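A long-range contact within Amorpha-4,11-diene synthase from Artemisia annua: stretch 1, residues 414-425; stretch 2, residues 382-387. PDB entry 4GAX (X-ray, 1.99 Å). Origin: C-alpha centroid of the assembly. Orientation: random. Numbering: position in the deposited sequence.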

# COMPACT_ATOMS: atom_id res chain seq x y z
N VAL A 414 -13.58 8.89 7.91
CA VAL A 414 -12.18 9.14 7.59
C VAL A 414 -11.37 8.74 8.81
O VAL A 414 -10.27 8.18 8.71
CB VAL A 414 -11.91 10.62 7.27
CG1 VAL A 414 -10.41 10.91 7.26
CG2 VAL A 414 -12.53 11.00 5.93
N ILE A 415 -11.95 9.02 9.97
CA ILE A 415 -11.33 8.69 11.25
C ILE A 415 -11.55 7.21 11.60
O ILE A 415 -10.59 6.47 11.78
CB ILE A 415 -11.87 9.59 12.37
CG1 ILE A 415 -11.49 11.05 12.09
CG2 ILE A 415 -11.33 9.14 13.72
CD1 ILE A 415 -12.29 12.06 12.88
N THR A 416 -12.80 6.79 11.69
CA THR A 416 -13.10 5.43 12.14
C THR A 416 -12.63 4.34 11.18
O THR A 416 -12.56 3.17 11.55
CB THR A 416 -14.60 5.22 12.40
OG1 THR A 416 -15.32 5.32 11.17
CG2 THR A 416 -15.12 6.24 13.41
N GLY A 417 -12.32 4.73 9.94
CA GLY A 417 -11.83 3.79 8.96
C GLY A 417 -10.33 3.59 9.10
O GLY A 417 -9.74 2.75 8.42
N GLY A 418 -9.71 4.38 9.98
CA GLY A 418 -8.30 4.21 10.29
C GLY A 418 -7.29 4.98 9.44
O GLY A 418 -6.08 4.81 9.62
N ALA A 419 -7.76 5.83 8.53
CA ALA A 419 -6.85 6.53 7.60
C ALA A 419 -5.84 7.39 8.36
O ALA A 419 -4.64 7.33 8.09
CB ALA A 419 -7.63 7.37 6.59
N ASN A 420 -6.34 8.19 9.31
CA ASN A 420 -5.49 9.03 10.14
C ASN A 420 -4.60 8.20 11.06
O ASN A 420 -3.40 8.49 11.23
CB ASN A 420 -6.34 10.00 10.98
CG ASN A 420 -7.17 10.94 10.13
OD1 ASN A 420 -6.91 11.12 8.93
ND2 ASN A 420 -8.18 11.56 10.75
N LEU A 421 -5.18 7.16 11.65
CA LEU A 421 -4.47 6.36 12.65
C LEU A 421 -3.31 5.57 12.03
O LEU A 421 -2.17 5.62 12.53
CB LEU A 421 -5.44 5.44 13.39
CG LEU A 421 -4.82 4.49 14.42
CD1 LEU A 421 -4.04 5.28 15.46
CD2 LEU A 421 -5.89 3.66 15.11
N LEU A 422 -3.58 4.87 10.94
CA LEU A 422 -2.54 4.11 10.25
C LEU A 422 -1.42 5.02 9.77
O LEU A 422 -0.25 4.64 9.83
CB LEU A 422 -3.12 3.32 9.07
CG LEU A 422 -4.15 2.25 9.45
CD1 LEU A 422 -4.60 1.47 8.22
CD2 LEU A 422 -3.60 1.31 10.52
N THR A 423 -1.77 6.20 9.27
CA THR A 423 -0.75 7.15 8.81
C THR A 423 0.16 7.60 9.95
O THR A 423 1.39 7.55 9.86
CB THR A 423 -1.38 8.41 8.18
OG1 THR A 423 -2.14 8.05 7.02
CG2 THR A 423 -0.30 9.42 7.78
N THR A 424 -0.45 8.04 11.04
CA THR A 424 0.35 8.50 12.16
C THR A 424 1.04 7.35 12.90
O THR A 424 2.05 7.57 13.59
CB THR A 424 -0.47 9.38 13.13
OG1 THR A 424 -1.60 8.64 13.59
CG2 THR A 424 -0.96 10.64 12.40
N THR A 425 0.52 6.13 12.77
CA THR A 425 1.22 4.97 13.35
C THR A 425 2.52 4.77 12.58
O THR A 425 3.55 4.38 13.15
CB THR A 425 0.39 3.68 13.31
OG1 THR A 425 -0.79 3.84 14.11
CG2 THR A 425 1.20 2.50 13.85
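Stretch 2 382-387: EFVKDF

Stretch 2, residues 382-387, is helical throughout, a segment of a helix that runs on beyond both its ends. Stretch 1 begins in the end of a weakly bonded helix, about 414-416, passes through a turn at G417 and G418, and enters a second helix at 419-425. Stretch 2 lies nearly antiparallel to this second helix: the angle between their N-to-C directions is 160°, the signed crossing angle is -160°, and the axes approach to 9.2 Å. That spacing leaves room for side chains to fill the gap, and no direct hydrogen bond joins the two stretches. The opposed directions show in the register, where the CA atoms of L421 and F383 lie 5.9 Å apart and those of T416 and F387 5.7 Å apart: as stretch 2 advances, stretch 1 is met at earlier residues. The contact buries 491 Å² in all, and F387, F383 and L421 cover the most.

F387 contributes the largest share. Its CA-to-CB bond points sideways, but with chi1 at 171° (t) the end of the side chain comes nearer to stretch 1. There the ring meets the end of the weakly bonded helix. Its edge faces two backbone carbonyls, with CD1 of F387 3.4 Å from O of I415 and CE1 of F387 3.4 Å from O of T416. An aromatic edge, with its slightly positive hydrogens, is well suited to such oxygens. The O of I415 also accepts a hydrogen bond from N of G418 at 2.9 Å, closing the turn. G418 has a positive phi of 90°; at these backbone angles a CB would be jammed against the preceding carbonyl oxygen, so glycine fits the position, which is also the N-cap of the helix that follows.

L421 serves two neighbours. CD2 of L421 lies over one face of the F387 ring, 4.0 Å from the ring centroid, in a CH-pi contact, while CD1 of L421 packs 3.7 Å from CG2 of V384. A branched leucine is well matched to this buried place, since its two methyls reach separate apolar surfaces.

F383, one helical turn before F387, has its CA-to-CB bond pointing toward stretch 1 and presents both face and edge. CG2 of T424 stands 3.5 Å from the centroid of the F383 ring and only 4° off its normal, a nearly ideal CH-pi geometry. At the ring edge, CB of N420 is 3.8 Å from CD1 of F383. Threonine suits its position because the methyl can cover the ring while OG1 of T424 lies 3.0 Å from O of N420 in its own helix and also 3.5 Å from CB of F383.

Polar groups are also linked through solvent. A water donates to OD2 of D386 at 2.7 Å and accepts from ND2 of N420 at 3.1 Å, bridging acid and amide without direct contact between them. I415, whose CA-to-CB bond points toward stretch 2, covers the acid's flank, with CD1 of I415 3.5 Å from OD2 of D386.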

# COMPACT_ATOMS: atom_id res chain seq x y z
N GLU A 382 -2.76 11.31 20.48
CA GLU A 382 -4.04 12.01 20.32
C GLU A 382 -4.83 11.43 19.13
O GLU A 382 -6.06 11.38 19.16
CB GLU A 382 -3.79 13.51 20.13
CG GLU A 382 -5.03 14.35 19.87
CD GLU A 382 -5.97 14.41 21.07
OE1 GLU A 382 -5.53 14.13 22.21
OE2 GLU A 382 -7.16 14.75 20.86
N PHE A 383 -4.13 10.99 18.10
CA PHE A 383 -4.81 10.37 16.97
C PHE A 383 -5.44 9.04 17.36
O PHE A 383 -6.47 8.64 16.82
CB PHE A 383 -3.83 10.15 15.81
CG PHE A 383 -3.62 11.37 14.96
CD1 PHE A 383 -4.39 11.59 13.82
CD2 PHE A 383 -2.65 12.30 15.29
CE1 PHE A 383 -4.20 12.70 13.03
CE2 PHE A 383 -2.44 13.42 14.49
CZ PHE A 383 -3.22 13.62 13.36
N VAL A 384 -4.81 8.35 18.30
CA VAL A 384 -5.36 7.09 18.78
C VAL A 384 -6.62 7.38 19.58
O VAL A 384 -7.65 6.72 19.38
CB VAL A 384 -4.34 6.33 19.64
CG1 VAL A 384 -4.90 4.96 20.00
CG2 VAL A 384 -3.03 6.17 18.87
N LYS A 385 -6.55 8.39 20.45
CA LYS A 385 -7.73 8.78 21.22
C LYS A 385 -8.83 9.26 20.29
O LYS A 385 -10.00 8.97 20.53
CB LYS A 385 -7.39 9.90 22.19
CG LYS A 385 -6.49 9.47 23.33
CD LYS A 385 -6.22 10.66 24.22
CE LYS A 385 -5.37 10.30 25.42
NZ LYS A 385 -5.13 11.53 26.21
N ASP A 386 -8.46 10.00 19.25
CA ASP A 386 -9.47 10.55 18.34
C ASP A 386 -10.17 9.45 17.56
O ASP A 386 -11.34 9.57 17.20
CB ASP A 386 -8.86 11.56 17.37
CG ASP A 386 -9.90 12.46 16.74
OD1 ASP A 386 -10.61 13.14 17.51
OD2 ASP A 386 -10.05 12.46 15.50
N PHE A 387 -9.45 8.36 17.31
CA PHE A 387 -10.02 7.18 16.66
C PHE A 387 -11.12 6.55 17.52
O PHE A 387 -12.23 6.30 17.04
CB PHE A 387 -8.92 6.16 16.37
CG PHE A 387 -9.43 4.83 15.90
CD1 PHE A 387 -9.94 4.68 14.62
CD2 PHE A 387 -9.38 3.72 16.73
CE1 PHE A 387 -10.42 3.45 14.19
CE2 PHE A 387 -9.86 2.48 16.31
CZ PHE A 387 -10.38 2.35 15.04
O HOH W 1 -8.17 11.48 13.80